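Long-range contacts in periplasmic binding protein (Veillonella parvula, PDB 4N01), which probably captures a solute, perhaps a metal chelate or siderophore, in the periplasm and delivers it to an ABC-type importer: residues 89-94 against 111-116; 65-70 against 121-126; 73-78 against 316-321; 46-51 against 151-156. All coordinates share one frame; numbering follows the deposited sequence.

From the N terminus, 46-51 opens contact 4, 65-70 contact 2, 73-78 contact 3 and 89-94 contact 1. Contact 1 closes first, at 111-116, and is nested inside the loops of the other three. Contact 2 closes at 121-126 and lies within the loop that contact 4 closes at 151-156. Contact 3 waits until 316-321, so it crosses both contact 2 and contact 4. Contacts 1, 2 and 4 all reach the five-stranded parallel sheet, contact 4 laying strand 44-50 of the two-stranded hairpin across its far edge. Contact 3 joins helix 71-79, which follows strand 66-68, to the segment leading into helix 320-332 near the C terminus.

Contact 1: residues 89-94 against 111-116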
loop_
_atom_site.group_PDB
_atom_site.type_symbol
_atom_site.label_atom_id
_atom_site.label_comp_id
_atom_site.label_asym_id
_atom_site.label_seq_id
_atom_site.Cartn_x
_atom_site.Cartn_y
_atom_site.Cartn_z
ATOM N N THR A 89 3.132 -17.177 -3.403
ATOM C CA THR A 89 2.934 -15.737 -3.567
ATOM C C THR A 89 2.843 -15.406 -5.051
ATOM O O THR A 89 3.263 -16.197 -5.898
ATOM C CB THR A 89 4.093 -14.920 -2.987
ATOM O OG1 THR A 89 5.300 -15.257 -3.686
ATOM C CG2 THR A 89 4.245 -15.198 -1.499
ATOM N N ALA A 90 2.322 -14.223 -5.361
ATOM C CA ALA A 90 2.168 -13.822 -6.755
ATOM C C ALA A 90 2.306 -12.325 -6.927
ATOM O O ALA A 90 2.213 -11.556 -5.961
ATOM C CB ALA A 90 0.835 -14.286 -7.301
ATOM N N PHE A 91 2.533 -11.930 -8.174
ATOM C CA PHE A 91 2.501 -10.536 -8.584
ATOM C C PHE A 91 3.419 -9.619 -7.772
ATOM O O PHE A 91 2.984 -8.586 -7.259
ATOM C CB PHE A 91 1.059 -10.019 -8.586
ATOM C CG PHE A 91 0.733 -9.162 -9.770
ATOM C CD1 PHE A 91 -0.392 -9.420 -10.543
ATOM C CD2 PHE A 91 1.558 -8.102 -10.120
ATOM C CE1 PHE A 91 -0.687 -8.635 -11.648
ATOM C CE2 PHE A 91 1.268 -7.307 -11.219
ATOM C CZ PHE A 91 0.142 -7.575 -11.983
ATOM N N LYS A 92 4.690 -9.996 -7.664
ATOM C CA LYS A 92 5.689 -9.099 -7.088
ATOM C C LYS A 92 5.800 -7.860 -7.989
ATOM O O LYS A 92 5.901 -7.996 -9.210
ATOM C CB LYS A 92 7.042 -9.811 -7.008
ATOM C CG LYS A 92 8.184 -8.908 -6.558
ATOM C CD LYS A 92 9.490 -9.692 -6.424
ATOM C CE LYS A 92 10.648 -8.757 -6.086
ATOM N NZ LYS A 92 11.968 -9.296 -6.527
ATOM N N GLU A 93 5.765 -6.665 -7.399
ATOM C CA GLU A 93 5.789 -5.414 -8.180
ATOM C C GLU A 93 7.106 -4.658 -8.097
ATOM O O GLU A 93 7.449 -3.888 -8.993
ATOM C CB GLU A 93 4.673 -4.466 -7.719
ATOM C CG GLU A 93 3.268 -4.968 -7.971
ATOM C CD GLU A 93 2.219 -4.097 -7.308
ATOM O OE1 GLU A 93 2.374 -2.850 -7.312
ATOM O OE2 GLU A 93 1.240 -4.659 -6.769
ATOM N N GLU A 94 7.829 -4.853 -7.002
ATOM C CA GLU A 94 9.063 -4.110 -6.748
ATOM C C GLU A 94 9.893 -4.911 -5.765
ATOM O O GLU A 94 9.431 -5.948 -5.283
ATOM C CB GLU A 94 8.744 -2.715 -6.185
ATOM C CG GLU A 94 7.674 -2.692 -5.094
ATOM C CD GLU A 94 7.453 -1.302 -4.482
ATOM O OE1 GLU A 94 8.293 -0.875 -3.654
ATOM O OE2 GLU A 94 6.433 -0.634 -4.811
ATOM N N SER A 111 3.651 -17.123 -9.779
ATOM C CA SER A 111 3.640 -16.378 -11.029
ATOM C C SER A 111 4.232 -14.997 -10.806
ATOM O O SER A 111 4.149 -14.453 -9.704
ATOM C CB SER A 111 2.204 -16.234 -11.542
ATOM O OG SER A 111 2.162 -15.398 -12.686
ATOM N N ASP A 112 4.825 -14.430 -11.854
ATOM C CA ASP A 112 5.337 -13.068 -11.790
ATOM C C ASP A 112 4.175 -12.086 -11.812
ATOM O O ASP A 112 4.302 -10.949 -11.354
ATOM C CB ASP A 112 6.298 -12.793 -12.950
ATOM C CG ASP A 112 7.481 -13.748 -12.965
ATOM O OD1 ASP A 112 7.984 -14.055 -14.067
ATOM O OD2 ASP A 112 7.899 -14.195 -11.873
ATOM N N LYS A 113 3.047 -12.529 -12.364
ATOM C CA LYS A 113 1.786 -11.786 -12.260
ATOM C C LYS A 113 0.786 -12.615 -11.461
ATOM O O LYS A 113 1.116 -13.099 -10.377
ATOM C CB LYS A 113 1.241 -11.438 -13.648
ATOM C CG LYS A 113 2.025 -10.346 -14.360
ATOM C CD LYS A 113 1.389 -9.984 -15.696
ATOM C CE LYS A 113 2.186 -8.906 -16.417
ATOM N NZ LYS A 113 1.761 -8.747 -17.836
ATOM N N TRP A 114 -0.429 -12.786 -11.975
ATOM C CA TRP A 114 -1.375 -13.691 -11.318
ATOM C C TRP A 114 -1.342 -15.069 -11.958
ATOM O O TRP A 114 -1.275 -15.188 -13.180
ATOM C CB TRP A 114 -2.801 -13.139 -11.352
ATOM C CG TRP A 114 -3.004 -11.953 -10.465
ATOM C CD1 TRP A 114 -2.699 -11.856 -9.134
ATOM C CD2 TRP A 114 -3.594 -10.705 -10.834
ATOM N NE1 TRP A 114 -3.051 -10.612 -8.659
ATOM C CE2 TRP A 114 -3.601 -9.888 -9.685
ATOM C CE3 TRP A 114 -4.110 -10.193 -12.033
ATOM C CZ2 TRP A 114 -4.109 -8.588 -9.697
ATOM C CZ3 TRP A 114 -4.611 -8.904 -12.046
ATOM C CH2 TRP A 114 -4.605 -8.113 -10.883
ATOM N N PRO A 115 -1.398 -16.119 -11.130
ATOM C CA PRO A 115 -1.366 -17.481 -11.673
ATOM C C PRO A 115 -2.718 -17.880 -12.272
ATOM O O PRO A 115 -3.748 -17.321 -11.889
ATOM C CB PRO A 115 -1.073 -18.338 -10.434
ATOM C CG PRO A 115 -1.676 -17.558 -9.299
ATOM C CD PRO A 115 -1.529 -16.097 -9.661
ATOM N N SER A 116 -2.707 -18.835 -13.197
ATOM C CA SER A 116 -3.943 -19.411 -13.715
ATOM C C SER A 116 -4.635 -20.159 -12.586
ATOM O O SER A 116 -4.006 -20.483 -11.577
ATOM C CB SER A 116 -3.647 -20.381 -14.855
ATOM O OG SER A 116 -3.031 -21.560 -14.363
HETATM O O HOH W 1 5.676 -12.745 -8.166
HETATM O O HOH W 2 6.851 -10.095 -10.893
#
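At one end of the five-stranded parallel sheet, where strands 86-90 and 109-111 run out into loops, F91 packs against K113 and W114. The pair F91-W114 is edge-to-face: F91 CD1 comes over the centre of the indole, 3.4 Å from W114 CE2, with the planes of the F91 ring and the five-membered ring 66° apart. One face of the phenyl ring is taken by K113 CA, a CH-pi contact 3.9 Å from the ring centroid and displaced toward the rim. W114 CG lies beside its own backbone N (chi1 -70°), and from there the indole meets F91 CD1. This is the edge of a Rossmann-like lobe, and W114 NE1 reaches back through a weak hydrogen bond to M69 O, beyond strand 66-68. Backbone pairing has faded here: F91 N makes two weak bonds, to S111 O at 3.4 Å and to K113 O at 2.9 Å, the latter strongly bent at 117°. An ST turn shapes the partner loop, with S111 OG accepting from K113 N at 3.0 Å. Water fills in for direct pairing: one molecule joins K92 N to S111 O, and a second donates to K92 O and D112 O. A90 CB adds an apolar touch, 3.8 Å from P115 CD.

Contact 2: residues 65-70 against 121-126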
loop_
_atom_site.group_PDB
_atom_site.type_symbol
_atom_site.label_atom_id
_atom_site.label_comp_id
_atom_site.label_asym_id
_atom_site.label_seq_id
_atom_site.Cartn_x
_atom_site.Cartn_y
_atom_site.Cartn_z
ATOM N N HIS A 65 -2.000 -23.528 4.057
ATOM C CA HIS A 65 -1.643 -23.395 2.646
ATOM C C HIS A 65 -2.146 -22.069 2.071
ATOM O O HIS A 65 -2.955 -22.048 1.135
ATOM C CB HIS A 65 -2.211 -24.558 1.838
ATOM C CG HIS A 65 -1.509 -25.856 2.074
ATOM N ND1 HIS A 65 -1.528 -26.507 3.298
ATOM C CD2 HIS A 65 -0.750 -26.624 1.262
ATOM C CE1 HIS A 65 -0.822 -27.613 3.217
ATOM N NE2 HIS A 65 -0.333 -27.714 1.989
ATOM N N ALA A 66 -1.657 -20.963 2.624
ATOM C CA ALA A 66 -2.151 -19.642 2.252
ATOM C C ALA A 66 -1.461 -19.134 0.989
ATOM O O ALA A 66 -0.261 -19.360 0.801
ATOM C CB ALA A 66 -1.927 -18.671 3.386
ATOM N N VAL A 67 -2.224 -18.470 0.125
ATOM C CA VAL A 67 -1.678 -17.889 -1.092
ATOM C C VAL A 67 -1.897 -16.388 -1.074
ATOM O O VAL A 67 -3.018 -15.914 -0.855
ATOM C CB VAL A 67 -2.327 -18.472 -2.367
ATOM C CG1 VAL A 67 -1.907 -17.667 -3.600
ATOM C CG2 VAL A 67 -1.948 -19.962 -2.535
ATOM N N SER A 68 -0.827 -15.636 -1.298
ATOM C CA SER A 68 -0.953 -14.194 -1.401
ATOM C C SER A 68 -0.864 -13.777 -2.869
ATOM O O SER A 68 0.115 -14.084 -3.548
ATOM C CB SER A 68 0.133 -13.494 -0.590
ATOM O OG SER A 68 0.089 -12.100 -0.841
HETATM N N MSE A 69 -1.893 -13.085 -3.350
HETATM C CA MSE A 69 -1.975 -12.695 -4.757
HETATM C C MSE A 69 -1.372 -11.317 -5.037
HETATM O O MSE A 69 -1.355 -10.874 -6.184
HETATM C CB MSE A 69 -3.443 -12.690 -5.214
HETATM C CG MSE A 69 -4.152 -14.025 -5.089
HETATM SE SE MSE A 69 -3.634 -15.326 -6.450
HETATM C CE MSE A 69 -4.821 -14.723 -7.895
ATOM N N SER A 70 -0.896 -10.629 -3.999
ATOM C CA SER A 70 -0.364 -9.273 -4.175
ATOM C C SER A 70 0.865 -9.063 -3.310
ATOM O O SER A 70 1.005 -9.699 -2.259
ATOM C CB SER A 70 -1.417 -8.230 -3.792
ATOM O OG SER A 70 -2.634 -8.458 -4.496
HETATM N N MSE A 121 -4.644 -23.775 -7.950
HETATM C CA MSE A 121 -5.169 -24.978 -7.298
HETATM C C MSE A 121 -4.098 -26.039 -7.057
HETATM O O MSE A 121 -4.259 -26.902 -6.193
HETATM C CB MSE A 121 -6.325 -25.592 -8.104
HETATM C CG MSE A 121 -7.635 -24.816 -8.036
HETATM SE SE MSE A 121 -8.188 -24.337 -6.225
HETATM C CE MSE A 121 -8.282 -26.133 -5.448
ATOM N N SER A 122 -3.005 -25.970 -7.812
ATOM C CA SER A 122 -1.962 -26.997 -7.738
ATOM C C SER A 122 -1.254 -27.040 -6.386
ATOM O O SER A 122 -0.651 -28.053 -6.043
ATOM C CB SER A 122 -0.930 -26.830 -8.862
ATOM O OG SER A 122 -0.007 -25.791 -8.563
ATOM N N VAL A 123 -1.321 -25.952 -5.618
ATOM C CA VAL A 123 -0.665 -25.928 -4.309
ATOM C C VAL A 123 -1.640 -26.195 -3.167
ATOM O O VAL A 123 -1.302 -25.991 -1.996
ATOM C CB VAL A 123 0.097 -24.612 -4.042
ATOM C CG1 VAL A 123 1.254 -24.464 -5.021
ATOM C CG2 VAL A 123 -0.842 -23.415 -4.119
ATOM N N LYS A 124 -2.831 -26.662 -3.527
ATOM C CA LYS A 124 -3.890 -26.988 -2.569
ATOM C C LYS A 124 -4.158 -25.861 -1.575
ATOM O O LYS A 124 -4.079 -26.086 -0.363
ATOM C CB LYS A 124 -3.540 -28.265 -1.793
ATOM C CG LYS A 124 -2.954 -29.374 -2.645
ATOM C CD LYS A 124 -2.560 -30.564 -1.779
ATOM C CE LYS A 124 -1.889 -31.661 -2.593
ATOM N NZ LYS A 124 -1.341 -32.739 -1.715
ATOM N N PRO A 125 -4.488 -24.655 -2.075
ATOM C CA PRO A 125 -4.660 -23.505 -1.180
ATOM C C PRO A 125 -5.889 -23.659 -0.294
ATOM O O PRO A 125 -6.861 -24.304 -0.700
ATOM C CB PRO A 125 -4.883 -22.344 -2.150
ATOM C CG PRO A 125 -5.513 -22.988 -3.348
ATOM C CD PRO A 125 -4.849 -24.327 -3.468
ATOM N N ASP A 126 -5.849 -23.069 0.898
ATOM C CA ASP A 126 -7.011 -23.078 1.779
ATOM C C ASP A 126 -7.384 -21.658 2.191
ATOM O O ASP A 126 -8.428 -21.428 2.804
ATOM C CB ASP A 126 -6.788 -23.986 3.002
ATOM C CG ASP A 126 -5.561 -23.598 3.834
ATOM O OD1 ASP A 126 -4.828 -22.652 3.465
ATOM O OD2 ASP A 126 -5.317 -24.272 4.864
#
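H65 and D126 pair through their backbones, D126 N donating to H65 O over 3.1 Å at an N-H...O angle of 157°. The D126 side chain returns to the same residue: its CG sits between its own backbone N and carbonyl carbon (chi1 58°), and OD1 accepts from H65 N at 3.0 Å, met from above the carboxylate plane. OD2 receives a weak, longer bond from the same N-H, and takes a further bond from T64 N, so both oxygens face backbone donors of the chain entering strand 66-68. D126 OD1 also lies 3.0 Å from H65 O; both are acceptors, and that proximity is probably unfavourable, offset by the donors beside it. The contact belongs to the crossover of a Rossmann-like sheet, in which helix 117-121 carries the chain from edge strand 109-111 to strand 127-129, on the other side of 66-68. A type I beta turn from M121 to K124, closed by K124 N to M121 O, follows helix 117-121 and presents two carbonyls to H65. The imidazole of H65 has V123 O near its plane, 3.4 Å from CD2, while K124 O approaches CB at 3.3 Å. Deeper in, V67 CG2 touches V123 CG2 at 4.0 Å, the two side chains crossing at about a right angle, and P125 CB at 3.8 Å, where the side chains lie side by side. F120 covers both V67 and P125, and L110 packs on V67 and V123.

Contact 3: residues 73-78 against 316-321; sequences TTEMML and PGVRTV
E75 and R319 form a buried salt bridge between helix 71-79 and the loop that leads into helix 320-332, joining the parts of the chain that carry the two parallel sheets of this periplasmic binding protein. The grip is side-on and two-pronged. R319 NE donates to E75 OE1 at 3.0 Å. R319 NH2 donates to E75 OE2 at 2.8 Å, and both bonds are nearly straight. Both oxygens use their syn lone pairs, and the carboxylate and guanidinium planes are nearly coplanar, 18° apart. Each chain reaches out extended: E75 CD is anti to CA (chi2 -175°), and R319 keeps CD and NE anti, up to the planar group. OE2 is further held by Q71 NE2 and Y97 N, and R319 NH2 by E95 O; these extra bonds probably help fix the rotation of both groups. V318 packs next to the bridge. Its CG1, anti to the carbonyl carbon, meets M76 CA at 3.7 Å and M76 CG at 4.1 Å, whereas CG2 touches E75 CB. M76 CG also touches G317 CA at 4.1 Å. Water 3 completes the arrangement, donating to E75 OE1 at 2.8 Å and accepting from V318 N at 2.8 Å.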
loop_
_atom_site.group_PDB
_atom_site.type_symbol
_atom_site.label_atom_id
_atom_site.label_comp_id
_atom_site.label_asym_id
_atom_site.label_seq_id
_atom_site.Cartn_x
_atom_site.Cartn_y
_atom_site.Cartn_z
ATOM N N THR A 73 0.015 -7.774 0.481
ATOM C CA THR A 73 -0.404 -8.803 1.426
ATOM C C THR A 73 0.705 -9.827 1.671
ATOM O O THR A 73 0.786 -10.410 2.752
ATOM C CB THR A 73 -1.703 -9.507 0.984
ATOM O OG1 THR A 73 -1.557 -9.962 -0.363
ATOM C CG2 THR A 73 -2.905 -8.548 1.078
ATOM N N THR A 74 1.569 -10.055 0.682
ATOM C CA THR A 74 2.744 -10.909 0.901
ATOM C C THR A 74 3.630 -10.339 2.005
ATOM O O THR A 74 4.069 -11.068 2.902
ATOM C CB THR A 74 3.575 -11.085 -0.381
ATOM O OG1 THR A 74 2.858 -11.914 -1.300
ATOM C CG2 THR A 74 4.935 -11.732 -0.077
ATOM N N GLU A 75 3.878 -9.031 1.952
ATOM C CA GLU A 75 4.700 -8.394 2.975
ATOM C C GLU A 75 4.027 -8.412 4.343
ATOM O O GLU A 75 4.689 -8.666 5.349
ATOM C CB GLU A 75 5.163 -6.986 2.532
ATOM C CG GLU A 75 6.061 -7.089 1.286
ATOM C CD GLU A 75 6.677 -5.775 0.812
ATOM O OE1 GLU A 75 6.258 -4.682 1.270
ATOM O OE2 GLU A 75 7.603 -5.841 -0.041
HETATM N N MSE A 76 2.712 -8.192 4.371
HETATM C CA MSE A 76 1.963 -8.250 5.623
HETATM C C MSE A 76 2.119 -9.612 6.264
HETATM O O MSE A 76 2.386 -9.718 7.459
HETATM C CB MSE A 76 0.484 -7.939 5.388
HETATM C CG MSE A 76 0.265 -6.483 5.020
HETATM SE SE MSE A 76 -1.577 -6.159 4.496
HETATM C CE MSE A 76 -2.426 -6.519 6.197
HETATM N N MSE A 77 1.978 -10.658 5.461
HETATM C CA MSE A 77 2.085 -12.011 5.993
HETATM C C MSE A 77 3.505 -12.337 6.455
HETATM O O MSE A 77 3.694 -12.948 7.509
HETATM C CB MSE A 77 1.583 -13.036 4.973
HETATM C CG MSE A 77 0.075 -12.956 4.749
HETATM SE SE MSE A 77 -0.564 -14.522 3.793
HETATM C CE MSE A 77 -0.181 -15.879 5.135
ATOM N N LEU A 78 4.504 -11.919 5.688
ATOM C CA LEU A 78 5.896 -12.183 6.076
ATOM C C LEU A 78 6.272 -11.429 7.358
ATOM O O LEU A 78 7.037 -11.930 8.193
ATOM C CB LEU A 78 6.858 -11.825 4.935
ATOM C CG LEU A 78 6.741 -12.695 3.673
ATOM C CD1 LEU A 78 7.571 -12.116 2.541
ATOM C CD2 LEU A 78 7.161 -14.146 3.949
ATOM N N PRO A 316 -1.332 0.561 1.434
ATOM C CA PRO A 316 -1.376 -0.316 2.612
ATOM C C PRO A 316 -0.300 -1.402 2.590
ATOM O O PRO A 316 0.027 -1.915 1.519
ATOM C CB PRO A 316 -2.756 -0.959 2.503
ATOM C CG PRO A 316 -3.594 0.111 1.856
ATOM C CD PRO A 316 -2.673 0.743 0.842
ATOM N N GLY A 317 0.240 -1.739 3.758
ATOM C CA GLY A 317 1.306 -2.726 3.853
ATOM C C GLY A 317 2.004 -2.606 5.191
ATOM O O GLY A 317 1.355 -2.343 6.205
ATOM N N VAL A 318 3.321 -2.787 5.204
ATOM C CA VAL A 318 4.067 -2.780 6.458
ATOM C C VAL A 318 5.122 -1.688 6.454
ATOM O O VAL A 318 5.900 -1.577 7.390
ATOM C CB VAL A 318 4.739 -4.140 6.724
ATOM C CG1 VAL A 318 3.689 -5.236 6.798
ATOM C CG2 VAL A 318 5.759 -4.436 5.630
ATOM N N ARG A 319 5.132 -0.865 5.403
ATOM C CA ARG A 319 6.208 0.110 5.246
ATOM C C ARG A 319 5.832 1.521 5.657
ATOM O O ARG A 319 6.683 2.416 5.610
ATOM C CB ARG A 319 6.670 0.169 3.790
ATOM C CG ARG A 319 7.025 -1.176 3.171
ATOM C CD ARG A 319 7.668 -0.912 1.828
ATOM N NE ARG A 319 7.830 -2.127 1.042
ATOM C CZ ARG A 319 8.704 -2.259 0.052
ATOM N NH1 ARG A 319 9.525 -1.254 -0.254
ATOM N NH2 ARG A 319 8.766 -3.396 -0.619
ATOM N N THR A 320 4.571 1.740 6.023
ATOM C CA THR A 320 4.070 3.110 6.125
ATOM C C THR A 320 4.806 4.013 7.101
ATOM O O THR A 320 5.271 5.092 6.723
ATOM C CB THR A 320 2.557 3.171 6.466
ATOM O OG1 THR A 320 1.837 2.324 5.563
ATOM C CG2 THR A 320 2.057 4.596 6.313
ATOM N N VAL A 321 4.883 3.598 8.360
ATOM C CA VAL A 321 5.480 4.469 9.369
ATOM C C VAL A 321 6.976 4.676 9.097
ATOM O O VAL A 321 7.499 5.776 9.284
ATOM C CB VAL A 321 5.205 3.952 10.796
ATOM C CG1 VAL A 321 6.035 4.726 11.809
ATOM C CG2 VAL A 321 3.717 4.114 11.110
HETATM O O HOH W 3 4.297 -3.284 2.605
#

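Contact 4: residues 46-51 against 151-156; sequences WSETFD and NIWIPE
E48 OE2 receives I154 N in a straight hydrogen bond of 3.0 Å, arriving from well above the carboxylate plane, and also a water at 2.7 Å that lies close to I154 O. That water has more acceptors within reach than protons, so its bonds cannot all exist at once. The bend of E48 at chi2 (-67°) turns CD back, while its CG lies 3.4 Å from I152 O. That carbonyl accepts a hydrogen bond from W46 NE1 at 2.7 Å, with the oxygen almost in the indole plane. W153 then meets W46 edge-to-face. Its CD1 stands over one face of the W46 ring, 3.5 Å from W46 CD1, and the five-membered planes are 88° apart. Farther along, F50 CZ packs on I152 CG2 at 3.6 Å, and F50 CE1 reaches I154 CD1 tip to tip at 3.6 Å. Strands 46-50 and 151-153 cross nearly at a right angle, 86°, with axes 7.3 Å apart. They do not pair; side chains of 46-50 meet side chains and backbone polar atoms of 151-154. Strand 44-50 pairs instead with 53-59, whose F57 meets W46, while 151-153 ends the parallel sheet beside 127-129, with I152 on helix 142-147 and W153 on helix 165-178.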
loop_
_atom_site.group_PDB
_atom_site.type_symbol
_atom_site.label_atom_id
_atom_site.label_comp_id
_atom_site.label_asym_id
_atom_site.label_seq_id
_atom_site.Cartn_x
_atom_site.Cartn_y
_atom_site.Cartn_z
ATOM N N TRP A 46 -15.221 -13.337 9.386
ATOM C CA TRP A 46 -15.231 -12.116 8.584
ATOM C C TRP A 46 -16.091 -12.334 7.348
ATOM O O TRP A 46 -16.539 -13.453 7.103
ATOM C CB TRP A 46 -13.806 -11.688 8.198
ATOM C CG TRP A 46 -13.129 -12.552 7.157
ATOM C CD1 TRP A 46 -13.053 -12.305 5.809
ATOM C CD2 TRP A 46 -12.415 -13.776 7.377
ATOM N NE1 TRP A 46 -12.346 -13.302 5.183
ATOM C CE2 TRP A 46 -11.937 -14.220 6.125
ATOM C CE3 TRP A 46 -12.126 -14.549 8.517
ATOM C CZ2 TRP A 46 -11.187 -15.387 5.973
ATOM C CZ3 TRP A 46 -11.386 -15.720 8.370
ATOM C CH2 TRP A 46 -10.929 -16.129 7.104
ATOM N N SER A 47 -16.329 -11.267 6.588
ATOM C CA SER A 47 -17.115 -11.340 5.354
ATOM C C SER A 47 -16.404 -10.622 4.213
ATOM O O SER A 47 -15.694 -9.638 4.436
ATOM C CB SER A 47 -18.490 -10.673 5.541
ATOM O OG SER A 47 -19.264 -11.348 6.517
ATOM N N GLU A 48 -16.614 -11.099 2.988
ATOM C CA GLU A 48 -16.207 -10.355 1.796
ATOM C C GLU A 48 -17.348 -10.358 0.778
ATOM O O GLU A 48 -18.214 -11.232 0.813
ATOM C CB GLU A 48 -14.939 -10.951 1.159
ATOM C CG GLU A 48 -13.758 -11.153 2.111
ATOM C CD GLU A 48 -13.169 -9.851 2.626
ATOM O OE1 GLU A 48 -13.469 -8.768 2.065
ATOM O OE2 GLU A 48 -12.389 -9.902 3.606
ATOM N N THR A 49 -17.346 -9.381 -0.126
ATOM C CA THR A 49 -18.373 -9.298 -1.160
ATOM C C THR A 49 -17.734 -9.192 -2.537
ATOM O O THR A 49 -16.890 -8.326 -2.770
ATOM C CB THR A 49 -19.309 -8.103 -0.929
ATOM O OG1 THR A 49 -20.026 -8.297 0.300
ATOM C CG2 THR A 49 -20.311 -7.973 -2.080
ATOM N N PHE A 50 -18.115 -10.097 -3.437
ATOM C CA PHE A 50 -17.584 -10.098 -4.801
ATOM C C PHE A 50 -18.740 -10.178 -5.788
ATOM O O PHE A 50 -19.523 -11.129 -5.735
ATOM C CB PHE A 50 -16.668 -11.305 -5.028
ATOM C CG PHE A 50 -15.553 -11.432 -4.022
ATOM C CD1 PHE A 50 -14.381 -10.706 -4.165
ATOM C CD2 PHE A 50 -15.672 -12.301 -2.948
ATOM C CE1 PHE A 50 -13.350 -10.833 -3.245
ATOM C CE2 PHE A 50 -14.648 -12.436 -2.028
ATOM C CZ PHE A 50 -13.484 -11.698 -2.175
ATOM N N ASP A 51 -18.834 -9.197 -6.686
ATOM C CA ASP A 51 -19.921 -9.131 -7.668
ATOM C C ASP A 51 -21.285 -9.197 -6.995
ATOM O O ASP A 51 -22.170 -9.926 -7.442
ATOM C CB ASP A 51 -19.807 -10.256 -8.709
ATOM C CG ASP A 51 -18.739 -9.991 -9.755
ATOM O OD1 ASP A 51 -17.801 -9.209 -9.486
ATOM O OD2 ASP A 51 -18.842 -10.579 -10.854
ATOM N N ASN A 151 -10.868 -19.946 1.716
ATOM C CA ASN A 151 -11.265 -18.736 2.440
ATOM C C ASN A 151 -10.539 -17.519 1.881
ATOM O O ASN A 151 -9.313 -17.538 1.744
ATOM C CB ASN A 151 -10.942 -18.887 3.931
ATOM C CG ASN A 151 -11.828 -19.919 4.621
ATOM O OD1 ASN A 151 -13.036 -19.964 4.383
ATOM N ND2 ASN A 151 -11.230 -20.755 5.466
ATOM N N ILE A 152 -11.279 -16.456 1.566
ATOM C CA ILE A 152 -10.672 -15.258 1.004
ATOM C C ILE A 152 -10.780 -14.121 2.005
ATOM O O ILE A 152 -11.852 -13.881 2.569
ATOM C CB ILE A 152 -11.385 -14.820 -0.287
ATOM C CG1 ILE A 152 -11.383 -15.964 -1.303
ATOM C CG2 ILE A 152 -10.711 -13.587 -0.876
ATOM C CD1 ILE A 152 -12.172 -15.661 -2.573
ATOM N N TRP A 153 -9.674 -13.421 2.227
ATOM C CA TRP A 153 -9.657 -12.282 3.139
ATOM C C TRP A 153 -8.955 -11.124 2.474
ATOM O O TRP A 153 -7.884 -11.298 1.893
ATOM C CB TRP A 153 -8.894 -12.632 4.417
ATOM C CG TRP A 153 -8.793 -11.473 5.355
ATOM C CD1 TRP A 153 -9.779 -10.988 6.161
ATOM C CD2 TRP A 153 -7.645 -10.642 5.574
ATOM N NE1 TRP A 153 -9.315 -9.910 6.874
ATOM C CE2 TRP A 153 -8.007 -9.679 6.533
ATOM C CE3 TRP A 153 -6.347 -10.621 5.053
ATOM C CZ2 TRP A 153 -7.118 -8.700 6.986
ATOM C CZ3 TRP A 153 -5.462 -9.654 5.506
ATOM C CH2 TRP A 153 -5.855 -8.709 6.465
ATOM N N ILE A 154 -9.540 -9.936 2.572
ATOM C CA ILE A 154 -8.935 -8.740 1.983
ATOM C C ILE A 154 -8.824 -7.655 3.047
ATOM O O ILE A 154 -9.810 -7.369 3.736
ATOM C CB ILE A 154 -9.805 -8.201 0.829
ATOM C CG1 ILE A 154 -9.901 -9.254 -0.282
ATOM C CG2 ILE A 154 -9.231 -6.888 0.280
ATOM C CD1 ILE A 154 -10.920 -8.917 -1.342
ATOM N N PRO A 155 -7.624 -7.071 3.206
ATOM C CA PRO A 155 -7.473 -5.968 4.165
ATOM C C PRO A 155 -8.514 -4.875 3.916
ATOM O O PRO A 155 -8.733 -4.456 2.767
ATOM C CB PRO A 155 -6.065 -5.444 3.881
ATOM C CG PRO A 155 -5.304 -6.675 3.394
ATOM C CD PRO A 155 -6.342 -7.453 2.582
ATOM N N GLU A 156 -9.170 -4.431 4.981
ATOM C CA GLU A 156 -10.111 -3.323 4.862
ATOM C C GLU A 156 -9.444 -2.077 4.307
ATOM O O GLU A 156 -10.107 -1.242 3.689
ATOM C CB GLU A 156 -10.753 -3.010 6.213
ATOM C CG GLU A 156 -11.684 -4.112 6.721
ATOM C CD GLU A 156 -12.948 -4.248 5.885
ATOM O OE1 GLU A 156 -13.484 -3.207 5.436
ATOM O OE2 GLU A 156 -13.403 -5.397 5.676
HETATM O O HOH W 4 -14.983 -7.054 4.511
HETATM O O HOH W 5 -11.918 -7.710 5.164
#